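Local coordinates for uncharacterized protein MJ0100 (PDB 3KPC) that probably makes homocysteine from aspartate semialdehyde and sulfide, and through this C-terminal CBS domain pair binds S-adenosylmethionine and methylthioadenosine, which drive an open-to-closed change, at residues I34-I39 and I49-D54; S18-M23 and K64-I69. All blocks are in the same frame, centred on the assembly; numbering follows the deposited sequence.

Interaction 1 (I34-I39 and I49-D54). With MTA (5'-deoxy-5'-methylthioadenosine), chain C; SAM (S-adenosylmethionine), chain B.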
loop_
_atom_site.group_PDB
_atom_site.type_symbol
_atom_site.label_atom_id
_atom_site.label_comp_id
_atom_site.label_asym_id
_atom_site.label_seq_id
_atom_site.Cartn_x
_atom_site.Cartn_y
_atom_site.Cartn_z
ATOM N N ILE A 34 -6.850 -1.741 -6.628
ATOM C CA ILE A 34 -6.434 -2.380 -5.387
ATOM C C ILE A 34 -4.946 -2.709 -5.446
ATOM O O ILE A 34 -4.342 -2.702 -6.521
ATOM C CB ILE A 34 -7.242 -3.680 -5.125
ATOM C CG1 ILE A 34 -7.120 -4.644 -6.317
ATOM C CG2 ILE A 34 -8.711 -3.347 -4.829
ATOM C CD1 ILE A 34 -7.719 -6.024 -6.093
ATOM N N ASN A 35 -4.362 -3.003 -4.288
ATOM C CA ASN A 35 -2.959 -3.389 -4.195
ATOM C C ASN A 35 -2.772 -4.808 -3.672
ATOM O O ASN A 35 -1.640 -5.275 -3.555
ATOM C CB ASN A 35 -2.196 -2.414 -3.295
ATOM C CG ASN A 35 -2.035 -1.051 -3.924
ATOM O OD1 ASN A 35 -1.196 -0.855 -4.803
ATOM N ND2 ASN A 35 -2.839 -0.094 -3.474
ATOM N N HIS A 36 -3.875 -5.486 -3.354
ATOM C CA HIS A 36 -3.817 -6.832 -2.767
ATOM C C HIS A 36 -4.639 -7.841 -3.540
ATOM O O HIS A 36 -5.788 -7.579 -3.901
ATOM C CB HIS A 36 -4.300 -6.821 -1.317
ATOM C CG HIS A 36 -3.525 -5.897 -0.441
ATOM N ND1 HIS A 36 -3.785 -4.546 -0.383
ATOM C CD2 HIS A 36 -2.467 -6.112 0.376
ATOM C CE1 HIS A 36 -2.932 -3.968 0.444
ATOM N NE2 HIS A 36 -2.121 -4.896 0.919
ATOM N N LEU A 37 -4.045 -9.006 -3.767
ATOM C CA LEU A 37 -4.697 -10.069 -4.507
ATOM C C LEU A 37 -4.440 -11.413 -3.830
ATOM O O LEU A 37 -3.408 -12.048 -4.074
ATOM C CB LEU A 37 -4.222 -10.080 -5.966
ATOM C CG LEU A 37 -4.907 -11.069 -6.918
ATOM C CD1 LEU A 37 -6.398 -10.771 -7.083
ATOM C CD2 LEU A 37 -4.210 -11.082 -8.267
ATOM N N PRO A 38 -5.371 -11.839 -2.953
ATOM C CA PRO A 38 -5.300 -13.180 -2.382
ATOM C C PRO A 38 -5.334 -14.228 -3.497
ATOM O O PRO A 38 -6.133 -14.113 -4.432
ATOM C CB PRO A 38 -6.570 -13.265 -1.526
ATOM C CG PRO A 38 -6.898 -11.849 -1.195
ATOM C CD PRO A 38 -6.515 -11.073 -2.419
ATOM N N ILE A 39 -4.456 -15.224 -3.398
ATOM C CA ILE A 39 -4.412 -16.330 -4.348
ATOM C C ILE A 39 -5.068 -17.539 -3.694
ATOM O O ILE A 39 -4.736 -17.891 -2.556
ATOM C CB ILE A 39 -2.956 -16.662 -4.769
ATOM C CG1 ILE A 39 -2.218 -15.404 -5.263
ATOM C CG2 ILE A 39 -2.929 -17.772 -5.816
ATOM C CD1 ILE A 39 -2.835 -14.712 -6.488
ATOM N N ILE A 49 -0.560 -14.795 -1.304
ATOM C CA ILE A 49 -0.981 -13.422 -1.584
ATOM C C ILE A 49 0.024 -12.714 -2.498
ATOM O O ILE A 49 1.239 -12.899 -2.379
ATOM C CB ILE A 49 -1.253 -12.605 -0.276
ATOM C CG1 ILE A 49 -2.026 -11.310 -0.578
ATOM C CG2 ILE A 49 0.043 -12.355 0.510
ATOM C CD1 ILE A 49 -2.578 -10.587 0.657
ATOM N N ILE A 50 -0.517 -11.925 -3.420
ATOM C CA ILE A 50 0.248 -11.077 -4.323
ATOM C C ILE A 50 -0.117 -9.629 -4.025
ATOM O O ILE A 50 -1.298 -9.305 -3.874
ATOM C CB ILE A 50 -0.112 -11.399 -5.802
ATOM C CG1 ILE A 50 0.493 -12.741 -6.237
ATOM C CG2 ILE A 50 0.274 -10.252 -6.758
ATOM C CD1 ILE A 50 1.998 -12.725 -6.444
ATOM N N THR A 51 0.883 -8.760 -3.922
ATOM C CA THR A 51 0.615 -7.331 -3.802
ATOM C C THR A 51 1.326 -6.591 -4.925
ATOM O O THR A 51 2.139 -7.189 -5.644
ATOM C CB THR A 51 1.046 -6.762 -2.430
ATOM O OG1 THR A 51 2.474 -6.720 -2.338
ATOM C CG2 THR A 51 0.476 -7.583 -1.275
ATOM N N SER A 52 1.025 -5.303 -5.079
ATOM C CA SER A 52 1.703 -4.455 -6.062
ATOM C C SER A 52 3.220 -4.494 -5.878
ATOM O O SER A 52 3.976 -4.428 -6.849
ATOM C CB SER A 52 1.205 -3.010 -5.963
ATOM O OG SER A 52 -0.186 -2.924 -6.227
ATOM N N TRP A 53 3.658 -4.585 -4.624
ATOM C CA TRP A 53 5.084 -4.646 -4.293
ATOM C C TRP A 53 5.749 -5.887 -4.900
ATOM O O TRP A 53 6.894 -5.822 -5.358
ATOM C CB TRP A 53 5.261 -4.632 -2.780
ATOM C CG TRP A 53 6.654 -4.381 -2.306
ATOM C CD1 TRP A 53 7.243 -3.167 -2.093
ATOM C CD2 TRP A 53 7.626 -5.370 -1.946
ATOM N NE1 TRP A 53 8.529 -3.339 -1.635
ATOM C CE2 TRP A 53 8.790 -4.681 -1.532
ATOM C CE3 TRP A 53 7.631 -6.774 -1.939
ATOM C CZ2 TRP A 53 9.953 -5.348 -1.117
ATOM C CZ3 TRP A 53 8.787 -7.438 -1.523
ATOM C CH2 TRP A 53 9.932 -6.722 -1.120
ATOM N N ASP A 54 5.024 -7.007 -4.908
ATOM C CA ASP A 54 5.506 -8.232 -5.550
ATOM C C ASP A 54 5.612 -8.094 -7.065
ATOM O O ASP A 54 6.526 -8.658 -7.670
ATOM C CB ASP A 54 4.616 -9.428 -5.208
ATOM C CG ASP A 54 4.618 -9.753 -3.729
ATOM O OD1 ASP A 54 5.712 -9.814 -3.126
ATOM O OD2 ASP A 54 3.522 -9.960 -3.172
HETATM C CS MTA C . -5.531 -2.758 -1.671
HETATM S "S5'" MTA C . -5.899 -1.139 -1.047
HETATM C "C5'" MTA C . -7.462 -0.833 -1.991
HETATM C "C4'" MTA C . -8.777 -0.819 -1.138
HETATM O "O4'" MTA C . -9.783 -1.658 -1.784
HETATM C "C2'" MTA C . -9.285 -2.706 0.332
HETATM O "O2'" MTA C . -10.249 -2.768 1.466
HETATM C "C3'" MTA C . -8.543 -1.369 0.276
HETATM O "O3'" MTA C . -9.071 -0.428 1.291
HETATM C "C1'" MTA C . -9.978 -2.882 -1.014
HETATM N N9 MTA C . -9.311 -4.124 -1.532
HETATM C C8 MTA C . -8.002 -4.394 -1.547
HETATM N N7 MTA C . -7.785 -5.603 -2.063
HETATM C C5 MTA C . -8.968 -6.118 -2.371
HETATM C C6 MTA C . -9.379 -7.321 -2.925
HETATM N N6 MTA C . -8.489 -8.252 -3.266
HETATM N N1 MTA C . -10.695 -7.536 -3.098
HETATM C C2 MTA C . -11.590 -6.615 -2.771
HETATM N N3 MTA C . -11.232 -5.458 -2.236
HETATM C C4 MTA C . -9.934 -5.183 -2.029
HETATM N N SAM B . 5.591 -2.698 4.378
HETATM C CA SAM B . 5.695 -2.870 2.897
HETATM C C SAM B . 4.445 -3.584 2.350
HETATM O O SAM B . 3.517 -3.909 3.091
HETATM O OXT SAM B . 4.341 -3.854 1.153
HETATM C CB SAM B . 6.971 -3.648 2.516
HETATM C CG SAM B . 7.256 -4.840 3.436
HETATM S SD SAM B . 6.113 -6.251 3.204
HETATM C CE SAM B . 6.982 -7.471 4.178
HETATM C "C5'" SAM B . 6.303 -6.931 1.512
HETATM C "C4'" SAM B . 5.689 -8.327 1.372
HETATM O "O4'" SAM B . 4.501 -8.349 2.191
HETATM C "C3'" SAM B . 5.203 -8.690 -0.038
HETATM O "O3'" SAM B . 6.022 -9.755 -0.535
HETATM C "C2'" SAM B . 3.767 -9.174 0.187
HETATM O "O2'" SAM B . 3.486 -10.380 -0.543
HETATM C "C1'" SAM B . 3.780 -9.460 1.690
HETATM N N9 SAM B . 2.415 -9.465 2.266
HETATM C C8 SAM B . 1.445 -8.576 2.048
HETATM N N7 SAM B . 0.357 -8.919 2.741
HETATM C C5 SAM B . 0.641 -10.036 3.408
HETATM C C6 SAM B . -0.067 -10.863 4.279
HETATM N N6 SAM B . -1.328 -10.589 4.612
HETATM N N1 SAM B . 0.537 -11.952 4.791
HETATM C C2 SAM B . 1.793 -12.249 4.478
HETATM N N3 SAM B . 2.493 -11.482 3.652
HETATM C C4 SAM B . 1.947 -10.381 3.105
#
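The carbonyl oxygen of N35 takes a hydrogen bond from S52 N, the first residue of the following helix (S52 N to N35 O, 3.1 Å, tilted out of the carbonyl plane), and a CA-H···O contact from T51. It lies at the open end of a β-hairpin of the first CBS motif, whose strand segments 36-39 and 49-51 run antiparallel, 161° between their directions. L37 and I50 form a hydrogen-bonded pair: L37 N meets I50 O at 2.8 Å almost end-on to the carbonyl (170°), while I50 N reaches L37 O from above that carbonyl's plane. On one face L37, I39 and I50 are apolar; the I39 and I50 side chains cross, CD1 of I39 lying 3.9 Å from CG1 of I50, and helix 22-32 covers L37.

The face bearing H36, P38, I49 and T51 serves the ligands. H36 lies alongside T51, its CD2 against T51 CG2, with NE2 hydrogen-bonded to S96, while its backbone oxygen takes the adenine amino group of methylthioadenosine (MTA N6 to H36 O, 2.9 Å). I49 CG2 and T51 CG2 pack against the adenine of S-adenosylmethionine. A chi1 of 71° sets T51 OG1 between its own N and carbonyl carbon, where W53 N bonds to it weakly. T51 N in turn donates to D54 OD2 (3.0 Å), completing a capping box at the helix start. The two D54 oxygens accept the ribose hydroxyls of S-adenosylmethionine, O3' at 2.6 Å from OD1 and O2' at 2.7 Å from OD2, while the W53 ring offers one face to C5'. D54 OD2 thus serves cap and ribose together, so the bond from T51 N should help orient the carboxylate for the sugar. One hairpin contributes to both nucleoside sites.

Interaction 2 (S18-M23 and K64-I69)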
loop_
_atom_site.group_PDB
_atom_site.type_symbol
_atom_site.label_atom_id
_atom_site.label_comp_id
_atom_site.label_asym_id
_atom_site.label_seq_id
_atom_site.Cartn_x
_atom_site.Cartn_y
_atom_site.Cartn_z
ATOM N N SER A 18 -3.453 -19.383 -8.895
ATOM C CA SER A 18 -1.997 -19.199 -8.999
ATOM C C SER A 18 -1.442 -19.351 -10.416
ATOM O O SER A 18 -0.276 -19.027 -10.671
ATOM C CB SER A 18 -1.269 -20.160 -8.052
ATOM O OG SER A 18 -1.322 -21.494 -8.533
ATOM N N ASN A 19 -2.277 -19.846 -11.329
ATOM C CA ASN A 19 -1.861 -20.119 -12.705
ATOM C C ASN A 19 -1.990 -18.937 -13.664
ATOM O O ASN A 19 -1.642 -19.060 -14.842
ATOM C CB ASN A 19 -2.568 -21.371 -13.266
ATOM C CG ASN A 19 -4.036 -21.129 -13.621
ATOM O OD1 ASN A 19 -4.525 -21.633 -14.632
ATOM N ND2 ASN A 19 -4.742 -20.369 -12.788
ATOM N N ILE A 20 -2.490 -17.801 -13.177
ATOM C CA ILE A 20 -2.506 -16.591 -14.008
ATOM C C ILE A 20 -1.082 -16.062 -14.151
ATOM O O ILE A 20 -0.215 -16.371 -13.327
ATOM C CB ILE A 20 -3.466 -15.488 -13.473
ATOM C CG1 ILE A 20 -2.972 -14.904 -12.142
ATOM C CG2 ILE A 20 -4.905 -16.014 -13.388
ATOM C CD1 ILE A 20 -3.695 -13.637 -11.712
ATOM N N SER A 21 -0.832 -15.288 -15.202
ATOM C CA SER A 21 0.489 -14.704 -15.412
ATOM C C SER A 21 0.695 -13.493 -14.508
ATOM O O SER A 21 -0.264 -12.975 -13.927
ATOM C CB SER A 21 0.675 -14.301 -16.876
ATOM O OG SER A 21 -0.140 -13.191 -17.206
ATOM N N ILE A 22 1.942 -13.039 -14.395
ATOM C CA ILE A 22 2.241 -11.815 -13.649
ATOM C C ILE A 22 1.543 -10.607 -14.287
ATOM O O ILE A 22 0.984 -9.769 -13.571
ATOM C CB ILE A 22 3.765 -11.581 -13.482
ATOM C CG1 ILE A 22 4.382 -12.738 -12.687
ATOM C CG2 ILE A 22 4.043 -10.245 -12.788
ATOM C CD1 ILE A 22 5.886 -12.652 -12.492
ATOM N N MET A 23 1.551 -10.534 -15.621
ATOM C CA MET A 23 0.841 -9.461 -16.328
ATOM C C MET A 23 -0.659 -9.486 -16.037
ATOM O O MET A 23 -1.267 -8.435 -15.820
ATOM C CB MET A 23 1.086 -9.508 -17.840
ATOM C CG MET A 23 0.464 -8.327 -18.601
ATOM S SD MET A 23 0.852 -8.355 -20.377
ATOM C CE MET A 23 2.615 -7.994 -20.329
ATOM N N LYS A 64 9.498 -14.665 -12.819
ATOM C CA LYS A 64 8.745 -15.154 -13.972
ATOM C C LYS A 64 7.289 -15.504 -13.710
ATOM O O LYS A 64 6.438 -15.306 -14.586
ATOM C CB LYS A 64 9.458 -16.353 -14.610
ATOM C CG LYS A 64 10.894 -16.077 -15.047
ATOM C CD LYS A 64 10.967 -14.982 -16.126
ATOM C CE LYS A 64 12.422 -14.543 -16.356
ATOM N NZ LYS A 64 13.327 -15.728 -16.610
ATOM N N THR A 65 6.996 -16.031 -12.525
ATOM C CA THR A 65 5.658 -16.548 -12.240
ATOM C C THR A 65 5.068 -16.030 -10.935
ATOM O O THR A 65 5.793 -15.598 -10.031
ATOM C CB THR A 65 5.633 -18.101 -12.199
ATOM O OG1 THR A 65 6.373 -18.569 -11.064
ATOM C CG2 THR A 65 6.211 -18.710 -13.475
ATOM N N ILE A 66 3.741 -16.098 -10.851
ATOM C CA ILE A 66 3.000 -15.822 -9.623
ATOM C C ILE A 66 3.399 -16.790 -8.503
ATOM O O ILE A 66 3.608 -16.368 -7.363
ATOM C CB ILE A 66 1.460 -15.860 -9.875
ATOM C CG1 ILE A 66 1.015 -14.661 -10.733
ATOM C CG2 ILE A 66 0.665 -15.934 -8.559
ATOM C CD1 ILE A 66 1.332 -13.276 -10.148
ATOM N N GLU A 67 3.521 -18.076 -8.835
ATOM C CA GLU A 67 3.929 -19.092 -7.856
ATOM C C GLU A 67 5.296 -18.799 -7.243
ATOM O O GLU A 67 5.531 -19.065 -6.059
ATOM C CB GLU A 67 3.899 -20.491 -8.469
ATOM C CG GLU A 67 2.496 -20.911 -8.876
ATOM C CD GLU A 67 2.179 -22.350 -8.539
ATOM O OE1 GLU A 67 3.037 -23.231 -8.762
ATOM O OE2 GLU A 67 1.053 -22.607 -8.051
ATOM N N GLU A 68 6.180 -18.229 -8.052
ATOM C CA GLU A 68 7.526 -17.878 -7.633
ATOM C C GLU A 68 7.539 -16.672 -6.690
ATOM O O GLU A 68 8.351 -16.612 -5.762
ATOM C CB GLU A 68 8.348 -17.595 -8.887
ATOM C CG GLU A 68 9.736 -17.048 -8.672
ATOM C CD GLU A 68 10.486 -16.884 -9.979
ATOM O OE1 GLU A 68 11.732 -16.868 -9.935
ATOM O OE2 GLU A 68 9.842 -16.781 -11.050
ATOM N N ILE A 69 6.634 -15.724 -6.922
ATOM C CA ILE A 69 6.679 -14.446 -6.208
ATOM C C ILE A 69 5.655 -14.274 -5.088
ATOM O O ILE A 69 5.815 -13.383 -4.249
ATOM C CB ILE A 69 6.601 -13.221 -7.171
ATOM C CG1 ILE A 69 5.244 -13.157 -7.892
ATOM C CG2 ILE A 69 7.746 -13.267 -8.165
ATOM C CD1 ILE A 69 4.976 -11.811 -8.586
HETATM O O HOH W 1 2.342 -19.084 -11.514
HETATM O O HOH W 2 2.387 -17.041 -13.234
HETATM O O HOH W 3 4.077 -14.760 -15.812
#
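I66 projects as a knob against the curve of backbone made by S18, I20 and I22, at the point where a capping box of T65 and E68 starts the short helix 66-69 of the CBS pair. Its CB lies 3.7 Å from S18 O, and its CG1 sits 3.3 Å from I20 O, next to the CG1 of the I20 side chain. The far methyl of I66, CD1, comes to 4.0 Å from CG1 of I22, and the I66 side chain also touches A25 of helix 22-32.

I22 supplies the complementary bump. With chi2 at 178° the chain is extended, carrying CD1 to 3.4 Å from the carbonyl carbon of K64 and 4.1 Å from CD1 of I69, so this methyl fills the hollow between the turn at K64-T65 and the following helix. I55 and A58 of helix 52-61 also touch the I22 side chain.

Between the two backbones runs a row of three waters. Each accepts from an amide N and donates to a carbonyl: S18 O with E67 N, I20 O with I66 N, and K64 O with I22 N. The middle one lies 2.7 Å from I20 O. At the outer end E67 bends at chi2 (-138°) toward S18, whose OG donates to E67 OE2 at 2.7 Å, reaching it on the anti side and 26° out of the carboxylate plane.

Along the chain the order is 18-23, 34-39, 49-54, 64-69: interaction 2 pairs the outer segments and interaction 1 the inner ones, with centres 11 Å apart. Helix 22-32 leads from 18-23 into strand 36-40, and helix 52-61 leads from the hairpin toward 64-69, so interaction 2 brings the start of the second CBS motif onto the first. They touch directly: I39 CG2 approaches S18 N at 3.5 Å, and I50 CD1 lies 3.8 Å from I66 CD1. Interaction 1 is buried, interaction 2 lies at the surface, and each also touches the second subunit. I69 CD1 packs 3.6 Å from D54 O, directly behind a residue that binds S-adenosylmethionine.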